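Long-range contacts in minor capsid protein (Cafeteriavirus-dependent mavirus, PDB 6G42), which forms the penton of the mavirus capsid, a single jelly-roll protein assembling as a pentamer that probably closes the fivefold vertices of the virophage shell: residues C[8-13]-C[300-305]; C[50-55]-C[253-258]; C[203-208]-C[235-240]. All coordinates share one frame; numbering follows the deposited sequence.

Interaction 1: residues C[8-13]-C[300-305]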
loop_
_atom_site.group_PDB
_atom_site.type_symbol
_atom_site.label_atom_id
_atom_site.label_comp_id
_atom_site.label_asym_id
_atom_site.label_seq_id
_atom_site.Cartn_x
_atom_site.Cartn_y
_atom_site.Cartn_z
ATOM N N TYR C 8 -9.891 -18.582 -24.829
ATOM C CA TYR C 8 -10.353 -18.111 -23.516
ATOM C C TYR C 8 -11.871 -18.270 -23.450
ATOM O O TYR C 8 -12.598 -17.598 -24.181
ATOM C CB TYR C 8 -9.982 -16.636 -23.294
ATOM C CG TYR C 8 -8.502 -16.399 -23.082
ATOM C CD1 TYR C 8 -7.621 -16.360 -24.161
ATOM C CD2 TYR C 8 -7.979 -16.223 -21.804
ATOM C CE1 TYR C 8 -6.264 -16.158 -23.973
ATOM C CE2 TYR C 8 -6.623 -16.013 -21.604
ATOM C CZ TYR C 8 -5.771 -15.982 -22.689
ATOM O OH TYR C 8 -4.428 -15.776 -22.488
ATOM N N ILE C 9 -12.335 -19.166 -22.582
ATOM C CA ILE C 9 -13.765 -19.391 -22.367
ATOM C C ILE C 9 -14.065 -18.937 -20.940
ATOM O O ILE C 9 -13.454 -19.427 -19.989
ATOM C CB ILE C 9 -14.168 -20.874 -22.613
ATOM C CG1 ILE C 9 -13.843 -21.288 -24.054
ATOM C CG2 ILE C 9 -15.656 -21.093 -22.363
ATOM C CD1 ILE C 9 -13.939 -22.779 -24.314
ATOM N N TRP C 10 -15.001 -17.997 -20.817
ATOM C CA TRP C 10 -15.357 -17.363 -19.548
ATOM C C TRP C 10 -16.747 -17.794 -19.131
ATOM O O TRP C 10 -17.662 -17.790 -19.953
ATOM C CB TRP C 10 -15.373 -15.839 -19.692
ATOM C CG TRP C 10 -14.055 -15.230 -20.042
ATOM C CD1 TRP C 10 -13.628 -14.868 -21.286
ATOM C CD2 TRP C 10 -12.998 -14.900 -19.144
ATOM N NE1 TRP C 10 -12.368 -14.337 -21.221
ATOM C CE2 TRP C 10 -11.956 -14.340 -19.915
ATOM C CE3 TRP C 10 -12.823 -15.030 -17.759
ATOM C CZ2 TRP C 10 -10.750 -13.902 -19.350
ATOM C CZ3 TRP C 10 -11.624 -14.590 -17.189
ATOM C CH2 TRP C 10 -10.602 -14.036 -17.991
ATOM N N LEU C 11 -16.906 -18.112 -17.848
ATOM C CA LEU C 11 -18.183 -18.572 -17.295
ATOM C C LEU C 11 -18.546 -17.773 -16.033
ATOM O O LEU C 11 -17.851 -17.846 -15.020
ATOM C CB LEU C 11 -18.116 -20.079 -17.002
ATOM C CG LEU C 11 -19.294 -20.781 -16.321
ATOM C CD1 LEU C 11 -20.595 -20.599 -17.081
ATOM C CD2 LEU C 11 -18.980 -22.261 -16.182
ATOM N N ASN C 12 -19.640 -17.015 -16.120
ATOM C CA ASN C 12 -20.159 -16.215 -15.007
ATOM C C ASN C 12 -21.271 -16.969 -14.296
ATOM O O ASN C 12 -21.973 -17.782 -14.908
ATOM C CB ASN C 12 -20.713 -14.875 -15.507
ATOM C CG ASN C 12 -19.638 -13.984 -16.092
ATOM O OD1 ASN C 12 -19.082 -13.125 -15.402
ATOM N ND2 ASN C 12 -19.321 -14.197 -17.362
ATOM N N GLU C 13 -21.429 -16.693 -13.005
ATOM C CA GLU C 13 -22.523 -17.269 -12.232
ATOM C C GLU C 13 -22.836 -16.421 -10.993
ATOM O O GLU C 13 -21.950 -15.779 -10.440
ATOM C CB GLU C 13 -22.184 -18.715 -11.852
ATOM C CG GLU C 13 -23.389 -19.604 -11.578
ATOM C CD GLU C 13 -24.283 -19.878 -12.785
ATOM O OE1 GLU C 13 -23.765 -20.060 -13.910
ATOM O OE2 GLU C 13 -25.519 -19.936 -12.601
ATOM N N LYS C 300 -16.598 -15.938 -11.222
ATOM C CA LYS C 300 -16.118 -15.890 -12.602
ATOM C C LYS C 300 -15.010 -16.924 -12.788
ATOM O O LYS C 300 -14.012 -16.908 -12.067
ATOM C CB LYS C 300 -15.620 -14.485 -12.946
ATOM C CG LYS C 300 -15.507 -14.203 -14.441
ATOM C CD LYS C 300 -15.452 -12.703 -14.729
ATOM C CE LYS C 300 -15.823 -12.357 -16.165
ATOM N NZ LYS C 300 -14.632 -12.006 -16.982
ATOM N N LEU C 301 -15.216 -17.828 -13.744
ATOM C CA LEU C 301 -14.277 -18.901 -14.041
ATOM C C LEU C 301 -13.648 -18.677 -15.411
ATOM O O LEU C 301 -14.252 -18.053 -16.287
ATOM C CB LEU C 301 -15.003 -20.246 -14.028
ATOM C CG LEU C 301 -15.794 -20.612 -12.774
ATOM C CD1 LEU C 301 -16.591 -21.874 -13.027
ATOM C CD2 LEU C 301 -14.884 -20.809 -11.573
ATOM N N LEU C 302 -12.434 -19.186 -15.589
ATOM C CA LEU C 302 -11.754 -19.142 -16.881
ATOM C C LEU C 302 -11.284 -20.534 -17.276
ATOM O O LEU C 302 -10.522 -21.165 -16.539
ATOM C CB LEU C 302 -10.555 -18.192 -16.834
ATOM C CG LEU C 302 -9.623 -18.197 -18.053
ATOM C CD1 LEU C 302 -10.373 -17.807 -19.322
ATOM C CD2 LEU C 302 -8.432 -17.280 -17.826
ATOM N N PHE C 303 -11.747 -20.998 -18.435
ATOM C CA PHE C 303 -11.202 -22.192 -19.070
ATOM C C PHE C 303 -10.235 -21.720 -20.153
ATOM O O PHE C 303 -10.649 -21.137 -21.160
ATOM C CB PHE C 303 -12.322 -23.072 -19.624
ATOM C CG PHE C 303 -13.253 -23.595 -18.559
ATOM C CD1 PHE C 303 -12.942 -24.750 -17.847
ATOM C CD2 PHE C 303 -14.433 -22.918 -18.250
ATOM C CE1 PHE C 303 -13.792 -25.226 -16.859
ATOM C CE2 PHE C 303 -15.287 -23.387 -17.262
ATOM C CZ PHE C 303 -14.968 -24.543 -16.565
ATOM N N GLU C 304 -8.946 -21.940 -19.904
ATOM C CA GLU C 304 -7.856 -21.480 -20.765
ATOM C C GLU C 304 -7.217 -22.685 -21.468
ATOM O O GLU C 304 -6.697 -23.597 -20.808
ATOM C CB GLU C 304 -6.820 -20.738 -19.913
ATOM C CG GLU C 304 -5.679 -20.093 -20.686
ATOM C CD GLU C 304 -4.626 -19.471 -19.778
ATOM O OE1 GLU C 304 -5.001 -18.801 -18.789
ATOM O OE2 GLU C 304 -3.416 -19.653 -20.051
ATOM N N SER C 305 -7.258 -22.691 -22.802
ATOM C CA SER C 305 -6.757 -23.830 -23.579
ATOM C C SER C 305 -5.239 -23.816 -23.651
ATOM O O SER C 305 -4.616 -22.763 -23.503
ATOM C CB SER C 305 -7.358 -23.858 -24.993
ATOM O OG SER C 305 -6.816 -22.850 -25.823
#

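Interaction 2: residues C[50-55]-C[253-258]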
loop_
_atom_site.group_PDB
_atom_site.type_symbol
_atom_site.label_atom_id
_atom_site.label_comp_id
_atom_site.label_asym_id
_atom_site.label_seq_id
_atom_site.Cartn_x
_atom_site.Cartn_y
_atom_site.Cartn_z
ATOM N N LEU C 50 -6.984 -25.642 -18.965
ATOM C CA LEU C 50 -6.719 -25.339 -17.566
ATOM C C LEU C 50 -7.910 -24.565 -17.024
ATOM O O LEU C 50 -8.555 -23.839 -17.767
ATOM C CB LEU C 50 -5.459 -24.486 -17.440
ATOM C CG LEU C 50 -4.161 -25.075 -17.990
ATOM C CD1 LEU C 50 -3.066 -24.022 -17.942
ATOM C CD2 LEU C 50 -3.742 -26.316 -17.211
ATOM N N LEU C 51 -8.190 -24.733 -15.736
ATOM C CA LEU C 51 -9.223 -23.975 -15.029
ATOM C C LEU C 51 -8.587 -23.063 -13.979
ATOM O O LEU C 51 -7.776 -23.517 -13.160
ATOM C CB LEU C 51 -10.196 -24.922 -14.329
ATOM C CG LEU C 51 -11.176 -24.312 -13.317
ATOM C CD1 LEU C 51 -12.173 -23.389 -14.001
ATOM C CD2 LEU C 51 -11.903 -25.420 -12.588
ATOM N N ILE C 52 -8.994 -21.794 -13.990
ATOM C CA ILE C 52 -8.620 -20.830 -12.947
ATOM C C ILE C 52 -9.831 -19.987 -12.548
ATOM O O ILE C 52 -10.608 -19.550 -13.406
ATOM C CB ILE C 52 -7.427 -19.935 -13.374
ATOM C CG1 ILE C 52 -7.022 -18.985 -12.247
ATOM C CG2 ILE C 52 -7.731 -19.130 -14.633
ATOM C CD1 ILE C 52 -5.605 -18.469 -12.398
ATOM N N VAL C 53 -9.993 -19.794 -11.238
ATOM C CA VAL C 53 -11.030 -18.930 -10.689
ATOM C C VAL C 53 -10.496 -17.502 -10.757
ATOM O O VAL C 53 -9.648 -17.116 -9.953
ATOM C CB VAL C 53 -11.387 -19.327 -9.237
ATOM C CG1 VAL C 53 -12.448 -18.398 -8.641
ATOM C CG2 VAL C 53 -11.871 -20.774 -9.196
ATOM N N GLU C 54 -10.987 -16.738 -11.734
ATOM C CA GLU C 54 -10.585 -15.340 -11.937
ATOM C C GLU C 54 -11.038 -14.431 -10.777
ATOM O O GLU C 54 -10.247 -13.650 -10.246
ATOM C CB GLU C 54 -11.162 -14.829 -13.265
ATOM C CG GLU C 54 -10.856 -13.372 -13.638
ATOM C CD GLU C 54 -9.409 -13.118 -14.035
ATOM O OE1 GLU C 54 -8.635 -14.097 -14.206
ATOM O OE2 GLU C 54 -9.048 -11.923 -14.187
ATOM N N GLU C 55 -12.305 -14.544 -10.390
ATOM C CA GLU C 55 -12.901 -13.611 -9.435
ATOM C C GLU C 55 -14.126 -14.202 -8.740
ATOM O O GLU C 55 -14.918 -14.914 -9.358
ATOM C CB GLU C 55 -13.248 -12.315 -10.184
ATOM C CG GLU C 55 -14.263 -11.366 -9.555
ATOM C CD GLU C 55 -14.451 -10.086 -10.372
ATOM O OE1 GLU C 55 -14.313 -10.139 -11.619
ATOM O OE2 GLU C 55 -14.749 -9.027 -9.775
ATOM N N PHE C 253 -12.473 -11.244 -4.044
ATOM C CA PHE C 253 -11.233 -11.834 -4.554
ATOM C C PHE C 253 -11.103 -11.571 -6.062
ATOM O O PHE C 253 -12.068 -11.724 -6.811
ATOM C CB PHE C 253 -11.180 -13.338 -4.267
ATOM C CG PHE C 253 -10.068 -14.046 -4.993
ATOM C CD1 PHE C 253 -8.744 -13.830 -4.636
ATOM C CD2 PHE C 253 -10.340 -14.900 -6.057
ATOM C CE1 PHE C 253 -7.712 -14.465 -5.312
ATOM C CE2 PHE C 253 -9.310 -15.539 -6.733
ATOM C CZ PHE C 253 -7.994 -15.321 -6.361
ATOM N N ARG C 254 -9.905 -11.157 -6.477
ATOM C CA ARG C 254 -9.532 -10.996 -7.885
ATOM C C ARG C 254 -8.095 -11.502 -8.067
ATOM O O ARG C 254 -7.215 -11.148 -7.287
ATOM C CB ARG C 254 -9.638 -9.527 -8.289
ATOM C CG ARG C 254 -11.066 -8.994 -8.337
ATOM C CD ARG C 254 -11.107 -7.488 -8.556
ATOM N NE ARG C 254 -10.778 -6.725 -7.344
ATOM C CZ ARG C 254 -10.725 -5.393 -7.270
ATOM N NH1 ARG C 254 -10.980 -4.634 -8.337
ATOM N NH2 ARG C 254 -10.418 -4.809 -6.114
ATOM N N VAL C 255 -7.851 -12.316 -9.094
ATOM C CA VAL C 255 -6.571 -13.043 -9.226
ATOM C C VAL C 255 -5.407 -12.169 -9.762
ATOM O O VAL C 255 -4.827 -12.423 -10.816
ATOM C CB VAL C 255 -6.753 -14.386 -10.008
ATOM C CG1 VAL C 255 -6.950 -14.189 -11.513
ATOM C CG2 VAL C 255 -5.603 -15.347 -9.726
ATOM N N GLU C 256 -5.046 -11.153 -8.990
ATOM C CA GLU C 256 -3.890 -10.295 -9.309
ATOM C C GLU C 256 -2.565 -10.849 -8.753
ATOM O O GLU C 256 -1.490 -10.365 -9.119
ATOM C CB GLU C 256 -4.136 -8.854 -8.822
ATOM C CG GLU C 256 -4.198 -8.652 -7.306
ATOM C CD GLU C 256 -5.223 -7.601 -6.888
ATOM O OE1 GLU C 256 -5.240 -6.503 -7.482
ATOM O OE2 GLU C 256 -6.018 -7.873 -5.965
ATOM N N ASN C 257 -2.659 -11.865 -7.887
ATOM C CA ASN C 257 -1.495 -12.471 -7.205
ATOM C C ASN C 257 -1.199 -13.925 -7.620
ATOM O O ASN C 257 -0.048 -14.255 -7.909
ATOM C CB ASN C 257 -1.639 -12.365 -5.670
ATOM C CG ASN C 257 -2.931 -12.980 -5.138
ATOM O OD1 ASN C 257 -3.813 -13.381 -5.904
ATOM N ND2 ASN C 257 -3.048 -13.050 -3.816
ATOM N N SER C 258 -2.228 -14.773 -7.664
ATOM C CA SER C 258 -2.072 -16.222 -7.905
ATOM C C SER C 258 -2.076 -16.594 -9.401
ATOM O O SER C 258 -2.960 -17.320 -9.878
ATOM C CB SER C 258 -3.161 -17.006 -7.160
ATOM O OG SER C 258 -3.175 -16.700 -5.774
#

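Interaction 3: residues C[203-208]-C[235-240]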
loop_
_atom_site.group_PDB
_atom_site.type_symbol
_atom_site.label_atom_id
_atom_site.label_comp_id
_atom_site.label_asym_id
_atom_site.label_seq_id
_atom_site.Cartn_x
_atom_site.Cartn_y
_atom_site.Cartn_z
ATOM N N HIS C 203 -8.968 -20.654 5.790
ATOM C CA HIS C 203 -9.155 -20.600 4.336
ATOM C C HIS C 203 -10.638 -20.688 3.973
ATOM O O HIS C 203 -11.443 -21.180 4.765
ATOM C CB HIS C 203 -8.415 -21.762 3.661
ATOM C CG HIS C 203 -6.966 -21.496 3.382
ATOM N ND1 HIS C 203 -5.960 -21.809 4.271
ATOM C CD2 HIS C 203 -6.352 -20.982 2.290
ATOM C CE1 HIS C 203 -4.792 -21.484 3.744
ATOM N NE2 HIS C 203 -5.003 -20.978 2.544
ATOM N N ILE C 204 -10.982 -20.184 2.786
ATOM C CA ILE C 204 -12.313 -20.347 2.184
ATOM C C ILE C 204 -12.050 -20.892 0.788
ATOM O O ILE C 204 -11.293 -20.302 0.016
ATOM C CB ILE C 204 -13.095 -19.016 2.078
ATOM C CG1 ILE C 204 -13.416 -18.467 3.475
ATOM C CG2 ILE C 204 -14.389 -19.210 1.283
ATOM C CD1 ILE C 204 -13.948 -17.049 3.485
ATOM N N VAL C 205 -12.710 -22.000 0.475
ATOM C CA VAL C 205 -12.411 -22.808 -0.698
ATOM C C VAL C 205 -13.666 -22.950 -1.546
ATOM O O VAL C 205 -14.774 -22.972 -1.016
ATOM C CB VAL C 205 -11.934 -24.210 -0.248
ATOM C CG1 VAL C 205 -11.917 -25.214 -1.395
ATOM C CG2 VAL C 205 -10.557 -24.125 0.396
ATOM N N ILE C 206 -13.473 -23.039 -2.861
ATOM C CA ILE C 206 -14.504 -23.497 -3.800
ATOM C C ILE C 206 -14.167 -24.938 -4.196
ATOM O O ILE C 206 -13.073 -25.194 -4.705
ATOM C CB ILE C 206 -14.558 -22.624 -5.071
ATOM C CG1 ILE C 206 -14.973 -21.195 -4.710
ATOM C CG2 ILE C 206 -15.529 -23.214 -6.093
ATOM C CD1 ILE C 206 -14.870 -20.199 -5.847
ATOM N N GLU C 207 -15.112 -25.856 -3.967
ATOM C CA GLU C 207 -14.969 -27.280 -4.340
ATOM C C GLU C 207 -16.123 -27.793 -5.214
ATOM O O GLU C 207 -17.176 -27.151 -5.321
ATOM C CB GLU C 207 -14.771 -28.170 -3.097
ATOM C CG GLU C 207 -15.752 -27.968 -1.948
ATOM C CD GLU C 207 -15.380 -28.757 -0.695
ATOM O OE1 GLU C 207 -14.175 -28.960 -0.418
ATOM O OE2 GLU C 207 -16.298 -29.167 0.039
ATOM N N SER C 208 -15.888 -28.947 -5.841
ATOM C CA SER C 208 -16.834 -29.575 -6.767
ATOM C C SER C 208 -16.781 -31.094 -6.655
ATOM O O SER C 208 -15.702 -31.680 -6.724
ATOM C CB SER C 208 -16.503 -29.180 -8.205
ATOM O OG SER C 208 -17.390 -29.803 -9.120
ATOM N N LEU C 235 -10.795 -25.828 -6.141
ATOM C CA LEU C 235 -10.681 -24.928 -7.309
ATOM C C LEU C 235 -9.991 -23.584 -7.032
ATOM O O LEU C 235 -9.379 -23.010 -7.929
ATOM C CB LEU C 235 -12.055 -24.693 -7.932
ATOM C CG LEU C 235 -12.810 -25.950 -8.371
ATOM C CD1 LEU C 235 -14.033 -25.548 -9.179
ATOM C CD2 LEU C 235 -11.946 -26.910 -9.175
ATOM N N THR C 236 -10.121 -23.080 -5.809
ATOM C CA THR C 236 -9.293 -21.968 -5.332
ATOM C C THR C 236 -9.215 -21.997 -3.803
ATOM O O THR C 236 -10.084 -22.563 -3.142
ATOM C CB THR C 236 -9.780 -20.586 -5.857
ATOM O OG1 THR C 236 -8.790 -19.579 -5.587
ATOM C CG2 THR C 236 -11.116 -20.173 -5.232
ATOM N N ASN C 237 -8.147 -21.400 -3.276
ATOM C CA ASN C 237 -7.898 -21.268 -1.842
ATOM C C ASN C 237 -7.763 -19.800 -1.515
ATOM O O ASN C 237 -6.728 -19.200 -1.810
ATOM C CB ASN C 237 -6.573 -21.919 -1.465
ATOM C CG ASN C 237 -6.674 -23.407 -1.295
ATOM O OD1 ASN C 237 -7.275 -24.098 -2.117
ATOM N ND2 ASN C 237 -6.049 -23.923 -0.237
ATOM N N TYR C 238 -8.791 -19.219 -0.918
ATOM C CA TYR C 238 -8.714 -17.848 -0.428
ATOM C C TYR C 238 -8.287 -17.904 1.030
ATOM O O TYR C 238 -8.983 -18.488 1.849
ATOM C CB TYR C 238 -10.064 -17.147 -0.563
ATOM C CG TYR C 238 -10.074 -15.730 -0.053
ATOM C CD1 TYR C 238 -9.687 -14.676 -0.871
ATOM C CD2 TYR C 238 -10.476 -15.438 1.247
ATOM C CE1 TYR C 238 -9.696 -13.370 -0.408
ATOM C CE2 TYR C 238 -10.485 -14.135 1.720
ATOM C CZ TYR C 238 -10.095 -13.104 0.886
ATOM O OH TYR C 238 -10.101 -11.808 1.342
ATOM N N LYS C 239 -7.137 -17.318 1.340
ATOM C CA LYS C 239 -6.709 -17.144 2.719
ATOM C C LYS C 239 -7.504 -16.011 3.355
ATOM O O LYS C 239 -7.579 -14.922 2.794
ATOM C CB LYS C 239 -5.218 -16.815 2.787
ATOM C CG LYS C 239 -4.641 -16.789 4.198
ATOM C CD LYS C 239 -4.543 -18.192 4.765
ATOM C CE LYS C 239 -4.242 -18.207 6.247
ATOM N NZ LYS C 239 -4.398 -19.595 6.752
ATOM N N TYR C 240 -8.080 -16.271 4.525
ATOM C CA TYR C 240 -8.848 -15.269 5.257
ATOM C C TYR C 240 -8.035 -14.682 6.413
ATOM O O TYR C 240 -7.252 -15.382 7.055
ATOM C CB TYR C 240 -10.153 -15.874 5.766
ATOM C CG TYR C 240 -11.040 -14.876 6.465
ATOM C CD1 TYR C 240 -11.783 -13.944 5.743
ATOM C CD2 TYR C 240 -11.120 -14.846 7.859
ATOM C CE1 TYR C 240 -12.590 -13.012 6.390
ATOM C CE2 TYR C 240 -11.917 -13.925 8.511
ATOM C CZ TYR C 240 -12.650 -13.007 7.778
ATOM O OH TYR C 240 -13.440 -12.099 8.440
#

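Interaction 1: residues C[8-13]-C[300-305]
Trp10 is sandwiched between two side chains of the partner strand. Leu302 CD1 sits over the centre of its six-membered ring, 3.7 Å from the centroid and 4° off the normal, a CH-pi contact. Over the opposite face, displaced toward the rim, Lys300 NZ makes a cation-pi contact, 4.1 Å from the same centroid. A bend at chi4 (-105°) takes NZ toward the indole, while CE passes Asn12 OD1 at 3.4 Å. Tyr8 lies on the same side of the sheet as Trp10 and Leu302, its CD2 meeting Leu302 CD1; on the opposite side of the sheet Leu11 CD2 lies beside Leu301 CD1 and at the edge of the Phe303 ring. Antiparallel backbone pairing sets this alternation: Ile9 and Phe303 exchange two bonds (Ile9 N to Phe303 O 3.0 Å, Phe303 N to Ile9 O 2.8 Å), and Leu11 does the same with Leu301. The polar ends look to the second subunit: Glu216 there takes a salt bridge from Lys300 NZ and a hydrogen bond from Asn12 ND2, and Tyr262 O there accepts from Trp10 NE1. Strand 8-15 is an outer strand of its four-stranded sheet within the chain; strand 296-305 separates it from strand 49-62, and Leu11 and Leu301 pack on Phe273 of strand 272-281.

Interaction 2: residues C[50-55]-C[253-258]
Glu55 pairs with Arg254 as an antiparallel non-hydrogen-bonded pair, CA to CA 4.5 Å, and Val255 N donates to Glu54 O at 3.0 Å. That N-H approach is bent, 141° at the hydrogen. On one side of the bond, a classic beta bulge in strand 49-62 sets Glu54 and Glu55 together opposite the single residue Lys300. On the other, Val255 is the centre of an inverse gamma turn closed by Glu256 N to Arg254 O at 2.8 Å, which interrupts the regular pairing; it resumes farther along, where Leu51 bonds to His263. At the turn the Val255 side chain points toward strand 49-62, its two methyl groups meeting different residues. CG2 meets Ile52 CD1 at 4.1 Å, the two side chains crossing obliquely, and CG1 lies against the Glu54 carboxyl group, at about a right angle. Glu54 reaches it by folding back at chi2 (71°), although its CB points away. Ile52 CD1 also touches Ser258 O. Phe253 turns its ring edge to Val53 O, with CE2 3.6 Å away. The Glu55 and Arg254 side chains run alongside each other in the same direction, yet Glu55 OE2 stays 5.2 Å from Arg254 NE, too far for a salt bridge; OE2 instead bonds to His203 NE2 of the second subunit. Glu54 OE1 has a weak bond to Asn260 of that subunit. Within the sheet, strand 296-305 lies along the other side of strand 49-62, bonding through Lys300, Leu302 and Glu304, while Val53 and Phe253 pack on Thr236 and Tyr238 of strand 236-239 in the facing sheet.

Interaction 3: residues C[203-208]-C[235-240]
Ile204 and Tyr238 form a hydrogen-bonded antiparallel pair in which the N-H and C=O of both residues are used. Ile204 N donates to Tyr238 O at 2.8 Å, lying in the plane of that carbonyl, and Tyr238 N returns a bond to Ile204 O at 2.9 Å, with an N-H...O angle of 158°. Tyr238 O also lies near His203 CA (3.3 Å), a supplementary CA-H...O contact. Further on, the pairing is uneven: Ile206 N reaches Thr236 O only weakly, at 3.4 Å, whereas Ile206 O receives a straighter bond from Leu235 N at 2.8 Å (165°). The alternate residues His203, Val205 and Glu207 bond their backbones to Tyr280, Thr278 and Ser276 of strand 272-281, which places strand 201-207 between two neighbours. Among the side chains, Ile206 CD1 meets Thr236 CG2 at 3.8 Å and its CG2 meets Leu235 CD1. Lys239 bends at chi2 (72°); its CD lies over one face of the His203 imidazole, 3.7 Å from the centroid, a CH-pi contact that is provisional because His203 was modelled in two conformers. Ser208 OG bonds to Asn274 O and Leu211 N, while Tyr240 OH bonds to Gln242 OE1. The chemistry therefore divides by direction: the backbone groups that face each other across the pair are bonded within the sheet, Ile206 N only weakly; apolar branches of Ile206 and Leu235 join the interior; and the partners identified for Lys239 NZ, probably charged, are neutral oxygens: Ser202 OG, and weakly Tyr282 OH and Gln298 OE1 of the third subunit.

Near the N terminus, residues 8-13 pair with 300-305, so interaction 1 closes a loop of 286 residues, almost the whole chain. Within it, the chain returns from 50-55 to pair at 253-258 in interaction 2 after 197 residues, a span that includes the separate sheet built around strands 74-79 and 154-158. Inside that again, 203-208 and 235-240 close the short 26-residue loop of interaction 3. The three are concentric and none cross. Interactions 1 and 2 share one four-stranded sheet, joined where Lys300 N meets Glu55 O at 2.7 Å. Interaction 3 belongs to the opposing sheet and packs on interaction 2, Leu51 CD2 to Leu235 CD2 being 3.7 Å, which binds the two layers of the jelly roll.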